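Local coordinates for antibiotic resistance protein (Deinococcus radiodurans, PDB 2VLI) that is a phosphotransferase of the P-loop NTPase superfamily that probably confers resistance to tunicamycin, presumably by phosphorylating the antibiotic, at residues A[60-63]-A[64-68]; A[112-115]-A[116-119]. All coordinates share one frame; numbering follows the deposited sequence.

Contact 1. Residues A[60-63]-A[64-68]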
loop_
_atom_site.group_PDB
_atom_site.type_symbol
_atom_site.label_atom_id
_atom_site.label_comp_id
_atom_site.label_asym_id
_atom_site.label_seq_id
_atom_site.Cartn_x
_atom_site.Cartn_y
_atom_site.Cartn_z
HETATM N N MSE A 60 14.463 13.273 -4.670
HETATM C CA MSE A 60 15.064 13.334 -6.013
HETATM C C MSE A 60 15.330 11.935 -6.614
HETATM O O MSE A 60 15.640 11.834 -7.792
HETATM C CB MSE A 60 16.414 14.092 -5.954
HETATM C CG MSE A 60 16.316 15.507 -5.399
HETATM SE SE MSE A 60 14.989 16.512 -6.425
HETATM C CE MSE A 60 16.066 16.649 -7.902
ATOM N N TRP A 61 15.194 10.881 -5.819
ATOM C CA TRP A 61 15.476 9.530 -6.277
ATOM C C TRP A 61 14.627 9.111 -7.462
ATOM O O TRP A 61 15.144 8.726 -8.507
ATOM C CB TRP A 61 15.307 8.508 -5.152
ATOM C CG TRP A 61 15.623 7.116 -5.626
ATOM C CD1 TRP A 61 16.855 6.604 -5.866
ATOM C CD2 TRP A 61 14.697 6.070 -5.929
ATOM N NE1 TRP A 61 16.768 5.322 -6.269
ATOM C CE2 TRP A 61 15.453 4.949 -6.299
ATOM C CE3 TRP A 61 13.307 5.948 -5.845
ATOM C CZ2 TRP A 61 14.869 3.747 -6.654
ATOM C CZ3 TRP A 61 12.727 4.739 -6.208
ATOM C CH2 TRP A 61 13.504 3.661 -6.597
ATOM N N ILE A 62 13.300 9.231 -7.345
ATOM C CA ILE A 62 12.468 8.891 -8.493
ATOM C C ILE A 62 12.816 9.665 -9.786
ATOM O O ILE A 62 13.132 9.067 -10.799
ATOM C CB ILE A 62 10.942 8.997 -8.212
ATOM C CG1 ILE A 62 10.486 7.850 -7.290
ATOM C CG2 ILE A 62 10.226 8.935 -9.577
ATOM C CD1 ILE A 62 9.045 7.950 -6.790
ATOM N N PRO A 63 12.769 10.997 -9.760
ATOM C CA PRO A 63 13.083 11.683 -11.017
ATOM C C PRO A 63 14.526 11.499 -11.550
ATOM O O PRO A 63 14.728 11.342 -12.739
ATOM C CB PRO A 63 12.776 13.162 -10.695
ATOM C CG PRO A 63 12.977 13.261 -9.254
ATOM C CD PRO A 63 12.462 11.960 -8.683
ATOM N N LEU A 64 15.510 11.412 -10.690
ATOM C CA LEU A 64 16.855 11.349 -11.206
ATOM C C LEU A 64 17.198 9.959 -11.653
ATOM O O LEU A 64 17.900 9.795 -12.644
ATOM C CB LEU A 64 17.887 11.887 -10.220
ATOM C CG LEU A 64 17.796 13.331 -9.736
ATOM C CD1 LEU A 64 19.073 13.811 -9.034
ATOM C CD2 LEU A 64 17.283 14.291 -10.896
HETATM N N MSE A 65 16.755 8.947 -10.908
HETATM C CA MSE A 65 16.955 7.590 -11.370
HETATM C C MSE A 65 16.277 7.312 -12.712
HETATM O O MSE A 65 16.829 6.605 -13.554
HETATM C CB MSE A 65 16.556 6.613 -10.255
HETATM C CG MSE A 65 16.706 5.143 -10.568
HETATM SE SE MSE A 65 15.236 4.383 -11.633
HETATM C CE MSE A 65 13.676 4.663 -10.429
ATOM N N LEU A 66 15.095 7.885 -12.945
ATOM C CA LEU A 66 14.365 7.690 -14.192
ATOM C C LEU A 66 14.989 8.460 -15.362
ATOM O O LEU A 66 15.002 7.999 -16.496
ATOM C CB LEU A 66 12.897 8.087 -14.026
ATOM C CG LEU A 66 11.940 7.178 -13.186
ATOM C CD1 LEU A 66 10.523 7.811 -13.108
ATOM C CD2 LEU A 66 11.928 5.748 -13.683
ATOM N N ASP A 67 15.503 9.652 -15.090
ATOM C CA ASP A 67 16.360 10.330 -16.079
ATOM C C ASP A 67 17.559 9.472 -16.487
ATOM O O ASP A 67 17.860 9.347 -17.665
ATOM C CB ASP A 67 16.857 11.627 -15.501
ATOM C CG ASP A 67 15.764 12.635 -15.315
ATOM O OD1 ASP A 67 14.639 12.463 -15.869
ATOM O OD2 ASP A 67 16.039 13.601 -14.587
ATOM N N ALA A 68 18.297 8.952 -15.510
ATOM C CA ALA A 68 19.383 8.031 -15.814
ATOM C C ALA A 68 18.948 6.812 -16.647
ATOM O O ALA A 68 19.661 6.370 -17.539
ATOM C CB ALA A 68 20.036 7.563 -14.533
#

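Contact 2. Residues A[112-115]-A[116-119]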
loop_
_atom_site.group_PDB
_atom_site.type_symbol
_atom_site.label_atom_id
_atom_site.label_comp_id
_atom_site.label_asym_id
_atom_site.label_seq_id
_atom_site.Cartn_x
_atom_site.Cartn_y
_atom_site.Cartn_z
ATOM N N ILE A 112 5.157 -12.381 -6.818
ATOM C CA ILE A 112 4.383 -12.865 -5.685
ATOM C C ILE A 112 5.026 -14.142 -5.151
ATOM O O ILE A 112 4.867 -15.216 -5.717
ATOM C CB ILE A 112 2.933 -13.167 -6.074
ATOM C CG1 ILE A 112 2.293 -11.949 -6.761
ATOM C CG2 ILE A 112 2.141 -13.660 -4.836
ATOM C CD1 ILE A 112 2.560 -10.631 -6.012
ATOM N N ALA A 113 5.734 -14.011 -4.050
ATOM C CA ALA A 113 6.525 -15.087 -3.536
ATOM C C ALA A 113 5.899 -15.648 -2.282
ATOM O O ALA A 113 5.269 -14.917 -1.536
ATOM C CB ALA A 113 7.945 -14.601 -3.258
ATOM N N PRO A 114 6.094 -16.967 -2.031
ATOM C CA PRO A 114 5.584 -17.610 -0.834
ATOM C C PRO A 114 6.172 -17.046 0.458
ATOM O O PRO A 114 7.376 -16.700 0.514
ATOM C CB PRO A 114 6.006 -19.076 -1.019
ATOM C CG PRO A 114 6.086 -19.234 -2.481
ATOM C CD PRO A 114 6.718 -17.945 -2.943
ATOM N N LEU A 115 5.326 -16.915 1.483
ATOM C CA LEU A 115 5.769 -16.334 2.759
ATOM C C LEU A 115 7.069 -17.027 3.316
ATOM O O LEU A 115 7.988 -16.367 3.774
ATOM C CB LEU A 115 4.657 -16.372 3.785
ATOM C CG LEU A 115 4.930 -15.906 5.192
ATOM C CD1 LEU A 115 5.475 -14.473 5.221
ATOM C CD2 LEU A 115 3.655 -16.137 6.069
ATOM N N ASN A 116 7.115 -18.347 3.278
ATOM C CA ASN A 116 8.223 -19.066 3.862
ATOM C C ASN A 116 9.527 -18.775 3.117
ATOM O O ASN A 116 10.577 -18.632 3.749
ATOM C CB ASN A 116 7.893 -20.566 3.883
ATOM C CG ASN A 116 8.018 -21.228 2.528
ATOM O OD1 ASN A 116 9.029 -21.905 2.267
ATOM N ND2 ASN A 116 7.024 -21.066 1.659
ATOM N N VAL A 117 9.441 -18.618 1.787
ATOM C CA VAL A 117 10.592 -18.289 0.953
ATOM C C VAL A 117 11.135 -16.906 1.311
ATOM O O VAL A 117 12.368 -16.716 1.429
ATOM C CB VAL A 117 10.266 -18.426 -0.527
ATOM C CG1 VAL A 117 11.322 -17.718 -1.462
ATOM C CG2 VAL A 117 10.068 -19.915 -0.878
ATOM N N VAL A 118 10.234 -15.955 1.534
ATOM C CA VAL A 118 10.660 -14.615 1.914
ATOM C C VAL A 118 11.261 -14.619 3.332
ATOM O O VAL A 118 12.302 -14.015 3.569
ATOM C CB VAL A 118 9.530 -13.593 1.818
ATOM C CG1 VAL A 118 10.042 -12.234 2.246
ATOM C CG2 VAL A 118 8.980 -13.530 0.380
ATOM N N LEU A 119 10.610 -15.293 4.261
ATOM C CA LEU A 119 11.063 -15.309 5.623
ATOM C C LEU A 119 12.418 -15.973 5.696
ATOM O O LEU A 119 13.281 -15.521 6.424
ATOM C CB LEU A 119 10.108 -16.087 6.503
ATOM C CG LEU A 119 8.837 -15.385 6.897
ATOM C CD1 LEU A 119 8.026 -16.369 7.691
ATOM C CD2 LEU A 119 9.167 -14.092 7.655
#

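Contact 1. Residues A[60-63]-A[64-68]
Met-65 lies alongside Trp-61, one turn back on the same helix, and bends its methyl over the indole. From its CB, which sits 3.1 Å from Trp-61 O, the chain runs to CG, anti to the backbone N (chi1 -180°), and then turns at both following torsions. The selenium atom of this selenomethionine thereby hands CE back to the six-membered ring. CE stands 4.2 Å from the centroid of that Trp-61 ring, 20° off the normal, a CH-pi contact over the face that suits a pliable, polarisable side chain. Trp-61 NE1 meanwhile donates to Pro-37 O, so the indole is anchored while its face takes the methyl.

Ile-62 and Leu-66 form the next pair, side by side and pointing the same way, with Ile-62 CG2 3.7 Å from Leu-66 CD1. At the solvent side, the selenomethionine methyl CE of Met-60 meets Leu-64 CD2 at 4.0 Å. Pro-63 lacks an amide hydrogen, which costs little in a first turn, and its carbonyl still accepts Asp-67 N at 3.0 Å. Asp-67 OD1 pairs with Arg-102 NE in a salt bridge.

Met-60 O, Trp-61 O and Ile-62 O likewise accept the amides of residues 64 to 66. This is the N-terminal part of an alpha-helix in a P-loop NTPase-like fold, with Trp-61 packed on helix 38-46, Ile-62 and Leu-66 on helix 89-101, and Met-65 on both.

Contact 2. Residues A[112-115]-A[116-119]
Pro-114 and Leu-115 offer their carbonyls to the first turn of a helix, and the two valines and Leu-119 pack back on Ala-113, Pro-114 and Leu-115. Asn-116 comes first, exposed at the surface, where a polar side chain is well suited. Val-117 follows; its CG2 approaches Pro-114 CB at 4.2 Å, a light apolar touch that lays one branch of the valine beside the proline ring.

Val-118 turns inward. Its CG2, anti to the carbonyl carbon (chi1 of CG1 179°), reaches back past the turn to Ala-113 CB at 3.9 Å, and the short alanine side chain lets that methyl come close. Its amide bonds to Pro-114 O at 3.1 Å, with an N-H...O angle of 160°. Pro-114 holds the N-cap position, where its own lack of an amide hydrogen costs no helical bond.

Leu-119 ends the segment, donating its N to Leu-115 O at 2.9 Å. The two leucine side chains cross obliquely, Leu-115 CD1 lying 3.9 Å from Leu-119 CG, and their branched ends make one apolar patch.

That patch faces helix 132-142, where both leucines touch Val-135, while Ala-113 and Pro-114 rest on Thr-153 just beyond strand 150-152. The turn thus leads from strand 107-112, which lies between strands 7-11 and 150-152, into helix 115-123.

How the contacts relate
Contact 1 comes first along the chain and closes before contact 2 opens; both fall within the same P-loop NTPase domain. Their centres lie 30 Å apart, on opposite sides of the middle of the chain, and their nearest atoms stay about 18 Å apart, so they do not touch. Each marks the start of a helix: contact 1 that of helix 61-75, which leads on to strand 80-84, and contact 2 that of helix 115-123, which follows strand 107-112. Those two strands flank strand 7-11 in the five-stranded parallel sheet. The contacts are therefore joined through the sheet rather than directly, and belong to two different helices of the alpha/beta fold in this probable phosphotransferase.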